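Local structure of geranyltranstransferase (Campylobacter jejuni, 3NPK) at residues L8-L13 with L63-L67; L33-G39 with R91-L97; I78-L82 with A106-D111; N141-M147 with H173-L178. The protein probably condenses isopentenyl diphosphate with geranyl diphosphate to form farnesyl diphosphate, a step of isoprenoid biosynthesis. All blocks are in the same frame, centred on the assembly; numbering follows the deposited sequence.

Contact 1. Residues L8-L13 with L63-L67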
# COMPACT_ATOMS: atom_id res chain seq x y z
N LEU A 8 18.77 16.44 8.16
CA LEU A 8 19.19 15.08 7.86
C LEU A 8 18.11 14.35 7.08
O LEU A 8 18.38 13.72 6.06
CB LEU A 8 19.51 14.33 9.15
CG LEU A 8 20.02 12.90 8.98
CD1 LEU A 8 21.44 12.89 8.46
CD2 LEU A 8 19.95 12.16 10.32
N PHE A 9 16.87 14.44 7.56
CA PHE A 9 15.77 13.78 6.85
C PHE A 9 15.46 14.38 5.46
O PHE A 9 15.24 13.65 4.49
CB PHE A 9 14.48 13.73 7.67
CG PHE A 9 13.40 13.00 6.96
CD1 PHE A 9 13.52 11.62 6.76
CD2 PHE A 9 12.34 13.68 6.37
CE1 PHE A 9 12.57 10.92 6.04
CE2 PHE A 9 11.38 12.98 5.65
CZ PHE A 9 11.48 11.60 5.48
N ILE A 10 15.45 15.71 5.36
CA ILE A 10 15.24 16.32 4.05
C ILE A 10 16.29 15.86 3.04
O ILE A 10 15.96 15.53 1.90
CB ILE A 10 15.25 17.85 4.15
CG1 ILE A 10 13.99 18.31 4.90
CG2 ILE A 10 15.29 18.47 2.74
CD1 ILE A 10 14.03 19.76 5.32
N HIS A 11 17.55 15.82 3.45
CA HIS A 11 18.61 15.38 2.57
C HIS A 11 18.38 13.91 2.17
O HIS A 11 18.56 13.53 1.01
CB HIS A 11 19.96 15.56 3.28
CG HIS A 11 21.14 15.18 2.46
ND1 HIS A 11 21.69 16.01 1.50
CD2 HIS A 11 21.91 14.06 2.47
CE1 HIS A 11 22.73 15.41 0.95
NE2 HIS A 11 22.89 14.23 1.52
N HIS A 12 17.94 13.09 3.12
CA HIS A 12 17.68 11.68 2.83
C HIS A 12 16.55 11.53 1.81
O HIS A 12 16.65 10.77 0.86
CB HIS A 12 17.35 10.93 4.12
CG HIS A 12 17.28 9.44 3.95
ND1 HIS A 12 18.41 8.65 3.85
CD2 HIS A 12 16.22 8.60 3.86
CE1 HIS A 12 18.04 7.39 3.73
NE2 HIS A 12 16.72 7.33 3.73
N LEU A 13 15.46 12.28 2.03
CA LEU A 13 14.32 12.24 1.12
C LEU A 13 14.75 12.65 -0.28
O LEU A 13 14.41 12.00 -1.27
CB LEU A 13 13.21 13.15 1.64
CG LEU A 13 11.93 13.28 0.79
CD1 LEU A 13 10.73 13.66 1.67
CD2 LEU A 13 12.11 14.30 -0.31
N LEU A 63 16.45 6.30 8.94
CA LEU A 63 15.96 7.27 7.97
C LEU A 63 15.03 6.64 6.95
O LEU A 63 14.06 7.28 6.53
CB LEU A 63 17.13 7.97 7.26
CG LEU A 63 17.92 8.95 8.14
CD1 LEU A 63 19.26 9.27 7.49
CD2 LEU A 63 17.14 10.22 8.45
N ASP A 64 15.30 5.39 6.56
CA ASP A 64 14.43 4.69 5.60
C ASP A 64 13.05 4.43 6.21
O ASP A 64 12.05 4.40 5.49
CB ASP A 64 15.02 3.35 5.17
CG ASP A 64 16.15 3.48 4.18
OD1 ASP A 64 16.29 4.54 3.53
OD2 ASP A 64 16.91 2.48 4.04
N VAL A 65 12.99 4.24 7.52
CA VAL A 65 11.70 3.97 8.16
C VAL A 65 10.91 5.27 8.23
O VAL A 65 9.70 5.29 7.97
CB VAL A 65 11.90 3.34 9.58
CG1 VAL A 65 10.56 2.91 10.16
CG2 VAL A 65 12.84 2.14 9.49
N ALA A 66 11.59 6.37 8.56
CA ALA A 66 10.98 7.69 8.50
C ALA A 66 10.47 7.98 7.09
O ALA A 66 9.39 8.57 6.91
CB ALA A 66 11.98 8.77 8.94
N LEU A 67 11.26 7.59 6.08
CA LEU A 67 10.87 7.79 4.69
C LEU A 67 9.56 7.06 4.37
O LEU A 67 8.66 7.63 3.74
CB LEU A 67 11.98 7.32 3.76
CG LEU A 67 11.83 7.75 2.30
CD1 LEU A 67 11.82 9.27 2.22
CD2 LEU A 67 12.98 7.17 1.49
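A steep helix crossing sets F9 and H12 of helix 5-14 against L63, A66 and L67 of helix 59-80, with the short axes 10.1 Å apart and turned by 74°. L63 is wedged between L8 and H12. Its CB sits over the centre of the H12 imidazole in a CH-pi contact, 3.5 Å from the centroid, while its CD2 meets CD2 of L8 at 3.9 Å. The H12 side chain extends to the second helix because CG lies anti to the backbone N (chi1 -171°), and NE2 donates to OD1 of D64 over 2.8 Å. OD1 lies in the ring plane but is met on its anti side, from out of the carboxylate plane, which is turned well away from the ring; this His-carboxylate bond is somewhat bent (144° at the hydrogen). In the all-helical fold of the polyprenyl synthetases, helix 59-80 is a long central element, and the N-terminal helix lies across its early turns. F9 is more deeply buried: its CE1 is 3.7 Å from CB of A66, and CZ is 4.0 Å from CD1 of L67. H41 meets the same ring edge to face, and CB of L13 rests against L67 CD1.

Contact 2. Residues L33-G39 with R91-L97; sequences LMLKAGG and RRGIPTL. With PPV (pyrophosphate), chain C.
NH1 of R92 is gripped from two sides of the fold: it donates to O of M34, near the end of helix 27-37, over 2.8 Å, and to OG1 of T74 on helix 59-80. The M34 bond reaches its carbonyl from above the plane rather than along a lone pair. These backbone and hydroxyl partners fix the rotation of the guanidinium, whose other nitrogens face the pyrophosphate. A chain extended from CG to NE (chi2 169°) carries the group past G38 to the ligand. NE runs almost straight to O12 (2.9 Å, 175°), and NH2 gives to O22 at 2.7 Å. O of G38 lies over one face, too poorly angled to be a hydrogen bond. K40 and R43 also bond the ligand, and the run of glycines and basic residues after the helix resembles the isopentenyl diphosphate site of this family. G39 has backbone angles that call for glycine, and its CA packs 3.6 Å from NE of R92. R92 itself belongs to a type I' turn, R91 to I94, joining two short antiparallel strands. A water donates to O of both A37 and R92. Behind this polar front, the selenium of selenomethionine M34 lies 3.6 Å from CG of R91, whose own guanidinium turns to a salt bridge with D81. CD1 of I94 slots between CB of A37 (3.5 Å) and CG of L33 (3.6 Å).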
# COMPACT_ATOMS: atom_id res chain seq x y z
N LEU A 33 6.95 15.17 -6.99
CA LEU A 33 6.47 16.53 -6.84
C LEU A 33 5.99 16.86 -5.43
O LEU A 33 6.42 17.84 -4.83
CB LEU A 33 5.34 16.79 -7.85
CG LEU A 33 4.95 18.24 -8.09
CD1 LEU A 33 6.14 19.00 -8.69
CD2 LEU A 33 3.73 18.32 -8.99
N MSE A 34 5.09 16.05 -4.89
CA MSE A 34 4.54 16.33 -3.57
C MSE A 34 5.51 16.04 -2.44
O MSE A 34 5.43 16.67 -1.38
CB MSE A 34 3.24 15.58 -3.33
CG MSE A 34 2.01 16.30 -3.80
SE MSE A 34 1.75 18.13 -3.08
CE MSE A 34 0.54 18.74 -4.47
N LEU A 35 6.41 15.09 -2.66
CA LEU A 35 7.42 14.78 -1.66
C LEU A 35 8.39 15.93 -1.49
O LEU A 35 8.82 16.25 -0.38
CB LEU A 35 8.17 13.51 -2.05
CG LEU A 35 7.35 12.22 -1.99
CD1 LEU A 35 8.15 11.11 -2.64
CD2 LEU A 35 7.03 11.87 -0.53
N LYS A 36 8.74 16.56 -2.61
CA LYS A 36 9.71 17.65 -2.60
C LYS A 36 9.11 19.00 -2.25
O LYS A 36 9.82 19.88 -1.75
CB LYS A 36 10.39 17.76 -3.96
CG LYS A 36 11.43 16.69 -4.21
CD LYS A 36 12.42 17.14 -5.28
CE LYS A 36 11.86 16.90 -6.67
NZ LYS A 36 12.64 17.61 -7.73
N ALA A 37 7.82 19.16 -2.51
CA ALA A 37 7.17 20.48 -2.47
C ALA A 37 7.13 21.04 -1.06
O ALA A 37 7.24 22.26 -0.84
CB ALA A 37 5.76 20.40 -3.03
N GLY A 38 6.97 20.16 -0.09
CA GLY A 38 6.85 20.62 1.27
C GLY A 38 6.49 19.50 2.20
O GLY A 38 6.57 18.32 1.83
N GLY A 39 6.06 19.87 3.40
CA GLY A 39 5.77 18.91 4.44
C GLY A 39 6.65 19.22 5.62
O GLY A 39 7.87 19.38 5.48
N ARG A 91 -1.85 22.12 -2.65
CA ARG A 91 -1.34 21.42 -1.47
C ARG A 91 0.16 21.73 -1.38
O ARG A 91 0.86 21.71 -2.38
CB ARG A 91 -1.57 19.91 -1.61
CG ARG A 91 -0.79 19.02 -0.63
CD ARG A 91 -1.35 19.07 0.77
NE ARG A 91 -2.63 18.40 0.85
CZ ARG A 91 -3.27 18.15 1.99
NH1 ARG A 91 -4.44 17.54 1.95
NH2 ARG A 91 -2.73 18.50 3.15
N ARG A 92 0.63 22.03 -0.17
CA ARG A 92 2.06 22.31 0.04
C ARG A 92 2.59 23.41 -0.89
O ARG A 92 3.76 23.40 -1.31
CB ARG A 92 2.89 21.03 -0.06
CG ARG A 92 2.66 20.09 1.11
CD ARG A 92 3.26 18.71 0.87
NE ARG A 92 3.21 17.89 2.08
CZ ARG A 92 3.61 16.62 2.13
NH1 ARG A 92 4.10 16.02 1.04
NH2 ARG A 92 3.52 15.94 3.26
N GLY A 93 1.72 24.36 -1.22
CA GLY A 93 2.15 25.54 -1.95
C GLY A 93 2.16 25.41 -3.47
O GLY A 93 2.48 26.37 -4.17
N ILE A 94 1.80 24.25 -3.98
CA ILE A 94 1.75 24.02 -5.42
C ILE A 94 0.39 23.45 -5.81
O ILE A 94 -0.37 23.00 -4.94
CB ILE A 94 2.86 23.05 -5.87
CG1 ILE A 94 2.78 21.72 -5.10
CG2 ILE A 94 4.23 23.69 -5.67
CD1 ILE A 94 3.57 20.61 -5.77
N PRO A 95 0.07 23.45 -7.11
CA PRO A 95 -1.17 22.78 -7.53
C PRO A 95 -1.14 21.30 -7.17
O PRO A 95 -0.08 20.68 -7.12
CB PRO A 95 -1.18 22.95 -9.05
CG PRO A 95 -0.38 24.21 -9.28
CD PRO A 95 0.72 24.16 -8.23
N THR A 96 -2.30 20.74 -6.90
CA THR A 96 -2.40 19.31 -6.65
C THR A 96 -2.09 18.50 -7.91
O THR A 96 -2.15 19.04 -9.04
CB THR A 96 -3.79 18.97 -6.13
OG1 THR A 96 -4.75 19.70 -6.91
CG2 THR A 96 -3.90 19.38 -4.67
N LEU A 97 -1.74 17.23 -7.74
CA LEU A 97 -1.34 16.41 -8.89
C LEU A 97 -2.43 16.27 -9.94
O LEU A 97 -2.14 16.15 -11.13
CB LEU A 97 -0.90 15.01 -8.47
CG LEU A 97 0.46 14.91 -7.78
CD1 LEU A 97 0.75 13.45 -7.46
CD2 LEU A 97 1.56 15.54 -8.62
O11 PPV C . -1.36 17.40 7.44
P1 PPV C . 0.11 18.00 7.88
O21 PPV C . -0.05 19.35 8.82
O31 PPV C . 0.86 17.00 8.65
OPP PPV C . 0.82 18.47 6.48
P2 PPV C . 2.38 18.35 6.02
O12 PPV C . 2.36 19.10 4.55
O22 PPV C . 2.79 16.80 5.74
O32 PPV C . 3.29 19.04 6.95
O HOH W 1 6.14 24.43 -2.39

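Contact 3. Residues I78-L82 with A106-D111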
# COMPACT_ATOMS: atom_id res chain seq x y z
N ILE A 78 -2.47 13.07 -1.32
CA ILE A 78 -2.77 13.08 -2.75
C ILE A 78 -4.16 12.49 -3.00
O ILE A 78 -4.98 13.08 -3.73
CB ILE A 78 -1.69 12.31 -3.54
CG1 ILE A 78 -0.35 13.06 -3.49
CG2 ILE A 78 -2.13 12.08 -5.00
CD1 ILE A 78 0.87 12.22 -3.94
N HIS A 79 -4.46 11.35 -2.37
CA HIS A 79 -5.80 10.79 -2.53
C HIS A 79 -6.89 11.65 -1.89
O HIS A 79 -7.95 11.85 -2.49
CB HIS A 79 -5.89 9.33 -2.07
CG HIS A 79 -5.28 8.37 -3.04
ND1 HIS A 79 -5.43 7.00 -2.93
CD2 HIS A 79 -4.57 8.58 -4.19
CE1 HIS A 79 -4.81 6.41 -3.94
NE2 HIS A 79 -4.28 7.34 -4.71
N ASP A 80 -6.62 12.18 -0.70
CA ASP A 80 -7.63 13.00 -0.01
C ASP A 80 -7.96 14.27 -0.81
O ASP A 80 -9.09 14.77 -0.75
CB ASP A 80 -7.16 13.39 1.38
CG ASP A 80 -7.07 12.20 2.33
OD1 ASP A 80 -7.40 11.05 1.94
OD2 ASP A 80 -6.63 12.42 3.47
N ASP A 81 -6.98 14.76 -1.57
CA ASP A 81 -7.17 16.00 -2.35
C ASP A 81 -7.97 15.78 -3.64
O ASP A 81 -8.39 16.76 -4.27
CB ASP A 81 -5.81 16.63 -2.69
CG ASP A 81 -5.16 17.32 -1.50
OD1 ASP A 81 -5.87 17.58 -0.51
OD2 ASP A 81 -3.94 17.59 -1.55
N LEU A 82 -8.21 14.52 -4.01
CA LEU A 82 -8.91 14.21 -5.27
C LEU A 82 -10.29 14.84 -5.33
O LEU A 82 -10.93 15.06 -4.30
CB LEU A 82 -9.05 12.70 -5.45
CG LEU A 82 -7.78 11.94 -5.85
CD1 LEU A 82 -8.02 10.44 -5.72
CD2 LEU A 82 -7.35 12.31 -7.27
N ALA A 106 -2.78 11.27 -10.39
CA ALA A 106 -2.89 11.46 -8.94
C ALA A 106 -3.24 10.13 -8.26
O ALA A 106 -2.64 9.75 -7.23
CB ALA A 106 -3.93 12.53 -8.62
N ILE A 107 -4.22 9.41 -8.82
CA ILE A 107 -4.61 8.13 -8.22
C ILE A 107 -3.41 7.18 -8.20
O ILE A 107 -3.07 6.60 -7.15
CB ILE A 107 -5.77 7.47 -8.97
CG1 ILE A 107 -7.04 8.30 -8.81
CG2 ILE A 107 -5.98 6.04 -8.45
CD1 ILE A 107 -8.08 8.03 -9.88
N LEU A 108 -2.76 7.02 -9.35
CA LEU A 108 -1.66 6.05 -9.46
C LEU A 108 -0.40 6.44 -8.69
O LEU A 108 0.29 5.56 -8.18
CB LEU A 108 -1.32 5.80 -10.93
CG LEU A 108 -2.45 5.16 -11.75
CD1 LEU A 108 -2.03 5.03 -13.23
CD2 LEU A 108 -2.85 3.80 -11.14
N VAL A 109 -0.08 7.73 -8.63
CA VAL A 109 1.05 8.15 -7.81
C VAL A 109 0.77 7.80 -6.34
O VAL A 109 1.65 7.28 -5.65
CB VAL A 109 1.38 9.66 -7.96
CG1 VAL A 109 2.28 10.12 -6.80
CG2 VAL A 109 2.06 9.95 -9.31
N GLY A 110 -0.44 8.08 -5.86
CA GLY A 110 -0.77 7.70 -4.49
C GLY A 110 -0.64 6.19 -4.29
O GLY A 110 -0.09 5.73 -3.29
N ASP A 111 -1.16 5.41 -5.25
CA ASP A 111 -1.07 3.95 -5.17
C ASP A 111 0.39 3.53 -5.09
O ASP A 111 0.77 2.67 -4.27
CB ASP A 111 -1.74 3.28 -6.38
CG ASP A 111 -3.25 3.40 -6.36
OD1 ASP A 111 -3.82 3.81 -5.32
OD2 ASP A 111 -3.88 3.10 -7.38
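I78 lays its CG2 methyl on the backbone of helix 103-122, 3.3 Å from O of A106, while CD1 reaches CG1 of V109 at 3.8 Å. H79 comes next, its CG anti to the carbonyl carbon (chi1 -76°), which sends the ring across as a knob into the hole formed by A106, I107, G110 and D111. Its NE2 donates to O of I107 over 2.8 Å, nearly straight (167°), in the carbonyl plane on a lone pair; the same oxygen accepts from N of D111. G110, having no side chain, lets the ring come within 3.5 Å, NE2 to CA. The ring turns its CE1 edge to OD1 of D111, 3.1 Å from CE1, with ring and carboxylate planes almost perpendicular. ND1 of H79 bonds to OD2 of D111 of the second subunit, reciprocally across the dimer interface. With NE2 donating and ND1 facing a carboxylate, a charged imidazolium is possible. D80 and D81 follow, opening the aspartate-rich DDxxxxD motif that ends at D86 and, in this family, generally binds magnesium for the allylic diphosphate. L82 spreads its methyls over A106 (CD2 to CB, 3.7 Å) and I107 (CD1 to CG1, 3.9 Å), in the first turns of helix 103-122.

Contact 4. Residues N141-M147 with H173-L178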
# COMPACT_ATOMS: atom_id res chain seq x y z
N ASN A 141 -1.75 0.72 11.25
CA ASN A 141 -2.16 2.09 11.53
C ASN A 141 -2.47 2.95 10.31
O ASN A 141 -3.26 3.90 10.40
CB ASN A 141 -1.13 2.77 12.44
CG ASN A 141 -1.16 2.19 13.84
OD1 ASN A 141 -2.10 2.45 14.60
ND2 ASN A 141 -0.18 1.38 14.17
N ALA A 142 -1.83 2.63 9.18
CA ALA A 142 -2.06 3.36 7.93
C ALA A 142 -3.18 2.78 7.09
O ALA A 142 -3.65 3.44 6.16
CB ALA A 142 -0.78 3.39 7.10
N GLY A 143 -3.60 1.56 7.41
CA GLY A 143 -4.57 0.87 6.59
C GLY A 143 -5.99 0.95 7.11
O GLY A 143 -6.36 1.94 7.77
N LEU A 144 -6.77 -0.09 6.82
CA LEU A 144 -8.17 -0.10 7.23
C LEU A 144 -8.37 -0.07 8.76
O LEU A 144 -9.43 0.34 9.23
CB LEU A 144 -8.91 -1.27 6.60
CG LEU A 144 -8.44 -2.66 6.97
CD1 LEU A 144 -9.18 -3.16 8.23
CD2 LEU A 144 -8.69 -3.61 5.80
N ASN A 145 -7.36 -0.49 9.52
CA ASN A 145 -7.46 -0.39 10.99
C ASN A 145 -7.17 1.00 11.56
O ASN A 145 -7.25 1.22 12.78
CB ASN A 145 -6.56 -1.41 11.66
CG ASN A 145 -7.08 -2.80 11.50
OD1 ASN A 145 -8.06 -3.17 12.14
ND2 ASN A 145 -6.46 -3.57 10.62
N GLY A 146 -6.84 1.94 10.70
CA GLY A 146 -6.47 3.26 11.17
C GLY A 146 -6.85 4.33 10.16
O GLY A 146 -8.03 4.65 9.97
N MSE A 147 -5.84 4.85 9.47
CA MSE A 147 -6.02 6.00 8.61
C MSE A 147 -7.15 5.82 7.59
O MSE A 147 -7.94 6.75 7.39
CB MSE A 147 -4.71 6.28 7.89
CG MSE A 147 -4.71 7.54 7.05
SE MSE A 147 -2.96 7.70 6.18
CE MSE A 147 -3.33 6.52 4.66
N HIS A 173 -8.72 7.58 14.39
CA HIS A 173 -8.33 6.69 13.31
C HIS A 173 -7.70 7.45 12.16
O HIS A 173 -6.67 7.02 11.61
CB HIS A 173 -9.52 5.83 12.86
CG HIS A 173 -9.88 4.75 13.84
ND1 HIS A 173 -10.56 5.02 15.01
CD2 HIS A 173 -9.61 3.43 13.85
CE1 HIS A 173 -10.70 3.89 15.70
NE2 HIS A 173 -10.14 2.91 15.01
N LYS A 174 -8.31 8.58 11.78
CA LYS A 174 -7.87 9.31 10.60
C LYS A 174 -6.45 9.88 10.75
O LYS A 174 -5.64 9.76 9.82
CB LYS A 174 -8.85 10.44 10.28
CG LYS A 174 -8.46 11.22 9.04
CD LYS A 174 -9.51 12.24 8.64
CE LYS A 174 -9.02 12.96 7.39
NZ LYS A 174 -9.69 14.25 7.15
N THR A 175 -6.14 10.47 11.90
CA THR A 175 -4.82 11.07 12.08
C THR A 175 -4.03 10.58 13.28
O THR A 175 -2.79 10.50 13.21
CB THR A 175 -4.87 12.59 12.15
OG1 THR A 175 -5.77 12.98 13.18
CG2 THR A 175 -5.40 13.17 10.85
N ALA A 176 -4.70 10.25 14.38
CA ALA A 176 -3.92 9.97 15.59
C ALA A 176 -3.16 8.65 15.50
O ALA A 176 -2.04 8.55 16.00
CB ALA A 176 -4.79 9.98 16.84
N ARG A 177 -3.75 7.64 14.87
CA ARG A 177 -3.08 6.34 14.85
C ARG A 177 -1.75 6.36 14.10
O ARG A 177 -0.81 5.72 14.51
CB ARG A 177 -4.01 5.22 14.36
CG ARG A 177 -4.92 4.71 15.51
CD ARG A 177 -5.72 3.47 15.17
NE ARG A 177 -6.53 3.08 16.32
CZ ARG A 177 -7.20 1.93 16.42
NH1 ARG A 177 -7.16 1.03 15.45
NH2 ARG A 177 -7.89 1.68 17.53
N LEU A 178 -1.67 7.12 13.00
CA LEU A 178 -0.41 7.21 12.26
C LEU A 178 0.67 7.99 13.04
O LEU A 178 1.86 7.66 12.97
CB LEU A 178 -0.63 7.82 10.87
CG LEU A 178 0.59 7.69 9.93
CD1 LEU A 178 0.95 6.25 9.68
CD2 LEU A 178 0.33 8.40 8.61
O HOH W 2 -8.69 -1.92 14.68
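This is a buried turn-to-helix contact, in which N145, G146 and M147, at the junction of helices 128-142 and 147-156, lie along H173, K174, R177 and L178 of helix 164-189. The backbones come close: O of H173 receives a CA-H contact from M147 (3.2 Å), where helix 164-189 widens into a pi-type turn. G146, without a side chain, stands at the N-cap position, close to O of N141, which accepts the backbone N of M147. R177 reaches over the turn with its chain extended from CG to NE, and NH1 gives a weak, bent bond to O of N145 (2.7 Å, 128°). NE2 of H173 stands 3.4 Å above the centre of the R177 guanidinium, the two planes inclined, and a water joins NH1, weakly, to OD1 of N145. The H173 ring also turns its edge to O of N145, with CD2 3.4 Å away, while ND1 bonds to O of F169, whose ring stacks on it. OD1 of N141 touches CB of R177 at 3.4 Å, although its hydrogen bond goes to Y201. At the apolar end, the selenomethionine M147 side chain runs beside L178, pointing the same way, with SE 4.1 Å from CD2. Helix 59-80 packs on this end through L69, I72, Y75 and S76; helix 194-220 meets R177 through Y201 and L205, while V20 of the second subunit packs on N145.

How the contacts relate
Helix 59-80 ties the set together: contact 1 uses its early turns and contact 3 its end, while contact 4 packs on its middle and later turns. Contacts 1, 3 and 4 are buried, whereas contact 2 is only partly so and opens onto the pyrophosphate. Chemistry follows place. Contact 1 couples leucine packing to one histidine-carboxylate bond, contact 2 spends an arginine on an anion, contact 3 sends its histidine to a backbone carbonyl at the dimer interface, and contact 4 relies mainly on close backbone approach. Contacts 2 and 3 are joined by the R91-D81 salt bridge and by L97 against I78 and V109; L13 touches L35 between contacts 1 and 2. Contacts 3 and 4 both meet the second subunit.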